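Local coordinates for fructosyl amine: oxygen oxidoreductase (PDB 3DJE), which oxidatively removes the sugar from fructosyl amino acids (Amadori products), using bound FAD as cofactor and molecular oxygen as electron acceptor, at residues 58-62 with 108-114; 95-101 with 144-150. One frame throughout, in Å; residues are numbered along the deposited sequence.

Contact 1 (58-62 with 108-114). With FSA (1-S-(carboxymethyl)-1-thio-beta-D-fructopyranose), chain D.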
# COMPACT_ATOMS: atom_id res chain seq x y z
N GLY A 58 0.46 -8.87 -10.81
CA GLY A 58 0.50 -7.83 -11.85
C GLY A 58 1.83 -7.09 -11.99
O GLY A 58 2.53 -6.86 -11.00
N GLN A 59 2.17 -6.72 -13.22
CA GLN A 59 3.40 -5.98 -13.52
C GLN A 59 3.13 -4.49 -13.70
O GLN A 59 2.00 -4.10 -13.95
CB GLN A 59 4.09 -6.54 -14.77
CG GLN A 59 4.71 -7.92 -14.56
CD GLN A 59 5.95 -7.91 -13.66
OE1 GLN A 59 6.31 -8.92 -13.04
NE2 GLN A 59 6.62 -6.78 -13.59
N TYR A 60 4.17 -3.68 -13.56
CA TYR A 60 4.02 -2.22 -13.65
C TYR A 60 4.93 -1.61 -14.70
O TYR A 60 4.90 -0.40 -14.94
CB TYR A 60 4.21 -1.57 -12.27
CG TYR A 60 3.04 -1.90 -11.38
CD1 TYR A 60 1.91 -1.08 -11.37
CD2 TYR A 60 3.02 -3.07 -10.63
CE1 TYR A 60 0.81 -1.39 -10.59
CE2 TYR A 60 1.91 -3.40 -9.84
CZ TYR A 60 0.82 -2.55 -9.83
OH TYR A 60 -0.27 -2.86 -9.06
N SER A 61 5.71 -2.47 -15.34
CA SER A 61 6.67 -2.09 -16.36
C SER A 61 6.62 -3.09 -17.50
O SER A 61 6.23 -4.24 -17.29
CB SER A 61 8.08 -2.12 -15.75
OG SER A 61 9.07 -1.89 -16.73
N ASN A 62 7.03 -2.65 -18.68
CA ASN A 62 7.22 -3.56 -19.82
C ASN A 62 8.70 -3.84 -20.07
O ASN A 62 9.07 -4.51 -21.04
CB ASN A 62 6.52 -3.04 -21.09
CG ASN A 62 7.05 -1.69 -21.55
OD1 ASN A 62 7.94 -1.11 -20.93
ND2 ASN A 62 6.49 -1.18 -22.64
N ARG A 108 -2.43 -0.16 -21.11
CA ARG A 108 -1.87 -0.31 -19.76
C ARG A 108 -2.26 -1.66 -19.17
O ARG A 108 -1.45 -2.34 -18.54
CB ARG A 108 -2.34 0.84 -18.86
CG ARG A 108 -1.87 0.76 -17.40
CD ARG A 108 -0.35 0.88 -17.28
NE ARG A 108 0.04 1.04 -15.88
CZ ARG A 108 1.27 0.85 -15.40
NH1 ARG A 108 2.26 0.50 -16.21
NH2 ARG A 108 1.51 1.02 -14.11
N LEU A 109 -3.51 -2.06 -19.38
CA LEU A 109 -3.99 -3.35 -18.91
C LEU A 109 -3.14 -4.51 -19.46
O LEU A 109 -2.83 -5.47 -18.74
CB LEU A 109 -5.46 -3.53 -19.30
CG LEU A 109 -6.15 -4.74 -18.66
CD1 LEU A 109 -6.29 -4.56 -17.15
CD2 LEU A 109 -7.51 -5.01 -19.29
N GLY A 110 -2.75 -4.42 -20.73
CA GLY A 110 -1.87 -5.44 -21.33
C GLY A 110 -0.54 -5.57 -20.61
O GLY A 110 -0.04 -6.68 -20.41
N VAL A 111 0.03 -4.43 -20.22
CA VAL A 111 1.31 -4.41 -19.50
C VAL A 111 1.13 -5.02 -18.12
O VAL A 111 1.98 -5.79 -17.65
CB VAL A 111 1.88 -2.97 -19.34
CG1 VAL A 111 3.08 -2.97 -18.42
CG2 VAL A 111 2.26 -2.40 -20.70
N ARG A 112 0.03 -4.67 -17.47
CA ARG A 112 -0.22 -5.12 -16.11
C ARG A 112 -0.53 -6.62 -16.02
O ARG A 112 0.04 -7.33 -15.18
CB ARG A 112 -1.34 -4.28 -15.48
CG ARG A 112 -0.88 -2.82 -15.27
CD ARG A 112 -1.82 -1.97 -14.39
NE ARG A 112 -2.08 -2.57 -13.08
CZ ARG A 112 -2.80 -1.97 -12.13
NH1 ARG A 112 -3.31 -0.77 -12.34
NH2 ARG A 112 -3.01 -2.59 -10.97
N VAL A 113 -1.38 -7.09 -16.93
CA VAL A 113 -1.92 -8.44 -16.88
C VAL A 113 -1.09 -9.46 -17.68
O VAL A 113 -1.06 -10.65 -17.33
CB VAL A 113 -3.41 -8.44 -17.35
CG1 VAL A 113 -3.99 -9.87 -17.45
CG2 VAL A 113 -4.26 -7.61 -16.40
N ARG A 114 -0.42 -9.00 -18.74
CA ARG A 114 0.34 -9.89 -19.65
C ARG A 114 -0.47 -11.12 -20.04
O ARG A 114 -0.08 -12.26 -19.74
CB ARG A 114 1.69 -10.29 -19.04
CG ARG A 114 2.61 -9.12 -18.77
CD ARG A 114 3.98 -9.60 -18.36
NE ARG A 114 3.94 -10.29 -17.08
CZ ARG A 114 4.91 -11.08 -16.63
NH1 ARG A 114 5.99 -11.30 -17.37
NH2 ARG A 114 4.79 -11.67 -15.45
OAB FSA D . -1.20 -3.63 -6.13
CAL FSA D . -2.38 -3.92 -6.44
OAA FSA D . -2.67 -5.00 -7.00
CAH FSA D . -3.51 -2.94 -6.18
SAK FSA D . -2.93 -1.40 -5.55
C1 FSA D . -4.53 -0.63 -5.50
C2 FSA D . -4.41 0.90 -5.50
O2 FSA D . -5.62 1.48 -5.00
C3 FSA D . -4.14 1.43 -6.91
O3 FSA D . -5.27 1.18 -7.76
C4 FSA D . -3.77 2.92 -6.90
O4 FSA D . -3.34 3.31 -8.22
C5 FSA D . -2.63 3.22 -5.92
O5 FSA D . -1.39 2.68 -6.38
C6 FSA D . -2.99 2.66 -4.55
O6 FSA D . -3.28 1.25 -4.67
O HOH W 1 -0.55 -4.73 -12.16
O HOH W 2 4.62 -6.28 -18.32
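R108 reaches from the helix to the loop 58-62 through a long side chain bent at chi2 (65°, p): NH1 donates to Y60 O at 3.1 Å with an N-H...O angle of 166°, and R108 NH2 sits 3.5 Å from Y60 CD1, near the ring plane at the edge. The Y60 carbonyl is thereby held while its ring is flanked by the same guanidinium. Three residues on, V111 turns CG1 to within 3.6 Å of S61 O and 4.0 Å of N62 N, and V111 O lies 3.6 Å from Q59 CB; water 2 donates to both V111 O and S61 O, 2.8 Å from each. In this FAD oxidoreductase of the MSOX/MTOX family, the loop between strand 53-55 and helix 64-83 thus lies along the C-terminal part of helix 103-113, and it carries Y60 of the FSA pocket: Y60 OH lies 3.2 Å from FSA OAB. R112 makes the main backbone join. Its O accepts from Q59 N (3.0 Å, 167°), R112 CA makes a C-H...O contact of 3.3 Å to Q59 O, and water 1 links R112 NE (2.8 Å) to Q59 O (3.2 Å). Y60 CE1 lies 4.0 Å from R112 CZ, over one face of that guanidinium. R114 is the first residue to leave helical geometry, with phi 47°, and its CA-CB bond points toward the loop; Q59 CG covers one guanidinium face, 3.5 Å from R114 NE, while salt bridges to E117 and E71 hold the charged end.

Contact 2 (95-101 with 144-150); sequences GLLMSAC and PGWKGYF
W146 (chi1 m, chi2 43°) packs its indole alongside L97, S99 (chi1 p) and C101 (chi1 m): W146 CZ3 lies 4.2 Å from L97 CD2 at the ring edge, CE3 3.2 Å from S99 OG, and CD1 3.8 Å from C101 SG, an oblique sulfur-aromatic contact. G145 (phi/psi 73/2) precedes it. Extended strands 96-100 and 147-150 run antiparallel (161°, axes 4.5 Å apart). Hydrogen-bonded pairs are M98-Y149 (M98 N to Y149 O 3.0 Å, Y149 N to M98 O 2.8 Å) and A100-K147 (A100 N to K147 O 2.9 Å, K147 N to A100 O 3.0 Å). Non-hydrogen-bonded pairs alternate: L97-F150 (CA-CA 4.4 Å) and S99-G148 (3.8 Å), where G148 (-170/-167) leaves no room for a CB. L97, S99 and F150 (chi1 t) share one face; selenomethionine M98, A100, K147 and Y149 the other, against helix 103-113. In this mixed sheet, strand 256-259 flanks 96-100. S99 OG is hydrogen-bonded to F258 O and W146 NE1 to E319 OE1, so backbone N-H...O=C bonds, carbonyl-bridging waters (L96-Y149, C101-G145) and apolar packing join the segments.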
# COMPACT_ATOMS: atom_id res chain seq x y z
N GLY A 95 -10.07 -15.15 -6.75
CA GLY A 95 -9.94 -14.68 -8.11
C GLY A 95 -10.09 -13.17 -8.23
O GLY A 95 -10.47 -12.47 -7.27
N LEU A 96 -9.80 -12.67 -9.42
CA LEU A 96 -9.67 -11.24 -9.66
C LEU A 96 -9.98 -10.90 -11.10
O LEU A 96 -9.42 -11.51 -12.02
CB LEU A 96 -8.22 -10.81 -9.36
CG LEU A 96 -7.73 -9.44 -9.84
CD1 LEU A 96 -8.47 -8.33 -9.12
CD2 LEU A 96 -6.23 -9.31 -9.61
N LEU A 97 -10.85 -9.92 -11.29
CA LEU A 97 -11.12 -9.37 -12.62
C LEU A 97 -10.26 -8.12 -12.75
O LEU A 97 -10.33 -7.23 -11.89
CB LEU A 97 -12.60 -8.99 -12.76
CG LEU A 97 -12.87 -8.14 -14.02
CD1 LEU A 97 -12.83 -9.05 -15.25
CD2 LEU A 97 -14.17 -7.38 -13.93
N MSE A 98 -9.47 -8.05 -13.83
CA MSE A 98 -8.71 -6.83 -14.18
C MSE A 98 -9.22 -6.33 -15.53
O MSE A 98 -9.21 -7.07 -16.50
CB MSE A 98 -7.22 -7.15 -14.27
CG MSE A 98 -6.57 -7.46 -12.93
SE MSE A 98 -6.55 -5.87 -11.85
CE MSE A 98 -5.29 -4.80 -12.92
N SER A 99 -9.66 -5.07 -15.58
CA SER A 99 -10.35 -4.55 -16.77
C SER A 99 -10.02 -3.09 -17.02
O SER A 99 -9.43 -2.43 -16.16
CB SER A 99 -11.86 -4.74 -16.63
OG SER A 99 -12.35 -4.04 -15.51
N ALA A 100 -10.39 -2.60 -18.20
CA ALA A 100 -10.23 -1.19 -18.56
C ALA A 100 -11.27 -0.84 -19.62
O ALA A 100 -12.09 -1.69 -19.98
CB ALA A 100 -8.81 -0.92 -19.08
N CYS A 101 -11.26 0.41 -20.08
CA CYS A 101 -12.28 0.88 -21.02
C CYS A 101 -11.70 1.55 -22.28
O CYS A 101 -12.10 1.22 -23.41
CB CYS A 101 -13.21 1.86 -20.33
SG CYS A 101 -14.15 1.15 -18.99
N PRO A 144 -20.41 -0.59 -18.90
CA PRO A 144 -20.33 -0.00 -20.25
C PRO A 144 -18.90 0.15 -20.75
O PRO A 144 -18.09 0.85 -20.13
CB PRO A 144 -21.01 1.36 -20.09
CG PRO A 144 -20.91 1.69 -18.64
CD PRO A 144 -20.92 0.37 -17.90
N GLY A 145 -18.60 -0.52 -21.85
CA GLY A 145 -17.27 -0.48 -22.45
C GLY A 145 -16.19 -1.25 -21.70
O GLY A 145 -15.04 -1.23 -22.12
N TRP A 146 -16.54 -1.92 -20.60
CA TRP A 146 -15.53 -2.70 -19.86
C TRP A 146 -15.04 -3.88 -20.69
O TRP A 146 -15.85 -4.59 -21.29
CB TRP A 146 -16.10 -3.25 -18.55
CG TRP A 146 -16.33 -2.27 -17.45
CD1 TRP A 146 -16.88 -1.01 -17.56
CD2 TRP A 146 -16.09 -2.48 -16.06
NE1 TRP A 146 -16.97 -0.43 -16.31
CE2 TRP A 146 -16.49 -1.31 -15.38
CE3 TRP A 146 -15.54 -3.55 -15.32
CZ2 TRP A 146 -16.37 -1.18 -13.98
CZ3 TRP A 146 -15.43 -3.42 -13.94
CH2 TRP A 146 -15.83 -2.25 -13.29
N LYS A 147 -13.73 -4.07 -20.72
CA LYS A 147 -13.12 -5.23 -21.33
C LYS A 147 -12.02 -5.67 -20.39
O LYS A 147 -11.27 -4.83 -19.87
CB LYS A 147 -12.49 -4.87 -22.67
CG LYS A 147 -11.99 -6.08 -23.44
CD LYS A 147 -11.30 -5.69 -24.74
CE LYS A 147 -10.65 -6.91 -25.39
NZ LYS A 147 -9.41 -7.32 -24.69
N GLY A 148 -11.88 -6.96 -20.18
CA GLY A 148 -10.84 -7.38 -19.25
C GLY A 148 -10.55 -8.85 -19.21
O GLY A 148 -10.99 -9.61 -20.09
N TYR A 149 -9.81 -9.24 -18.18
CA TYR A 149 -9.33 -10.60 -18.01
C TYR A 149 -9.63 -11.09 -16.61
O TYR A 149 -9.30 -10.42 -15.63
CB TYR A 149 -7.83 -10.68 -18.25
CG TYR A 149 -7.46 -10.26 -19.65
CD1 TYR A 149 -7.64 -11.14 -20.72
CD2 TYR A 149 -6.96 -8.98 -19.91
CE1 TYR A 149 -7.32 -10.75 -22.03
CE2 TYR A 149 -6.63 -8.59 -21.20
CZ TYR A 149 -6.81 -9.47 -22.25
OH TYR A 149 -6.48 -9.07 -23.53
N PHE A 150 -10.25 -12.27 -16.52
CA PHE A 150 -10.59 -12.86 -15.23
C PHE A 150 -9.63 -13.98 -14.85
O PHE A 150 -9.47 -14.94 -15.61
CB PHE A 150 -12.04 -13.37 -15.24
CG PHE A 150 -12.49 -13.96 -13.92
CD1 PHE A 150 -12.45 -13.20 -12.75
CD2 PHE A 150 -12.97 -15.27 -13.86
CE1 PHE A 150 -12.88 -13.74 -11.53
CE2 PHE A 150 -13.40 -15.82 -12.63
CZ PHE A 150 -13.35 -15.06 -11.46
O HOH W 3 -7.14 -10.70 -13.73
O HOH W 4 -14.06 -0.49 -24.42

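Overall arrangement
Contacts 1 and 2 lie about 13 Å apart between centres, on the same side of the chain's centre, and their segments alternate along the chain: 58-62, 95-101, 108-114, 144-150. Strand 96-100 leads directly into helix 103-113, which packs back across it: V113 CG2 meets M98 CB at 3.7 Å, R112 NH2 meets M98 CE at 3.7 Å, and L109 CD1 meets S99 N at 3.8 Å. The helix is thus a layer between the sheet of contact 2 and the loop of contact 1. Contact 1 lines the FSA pocket through Y60, while contact 2 approaches it through L96, about 6 Å from FSA between nearest side-chain and ligand atoms; FSA probably marks the substrate site.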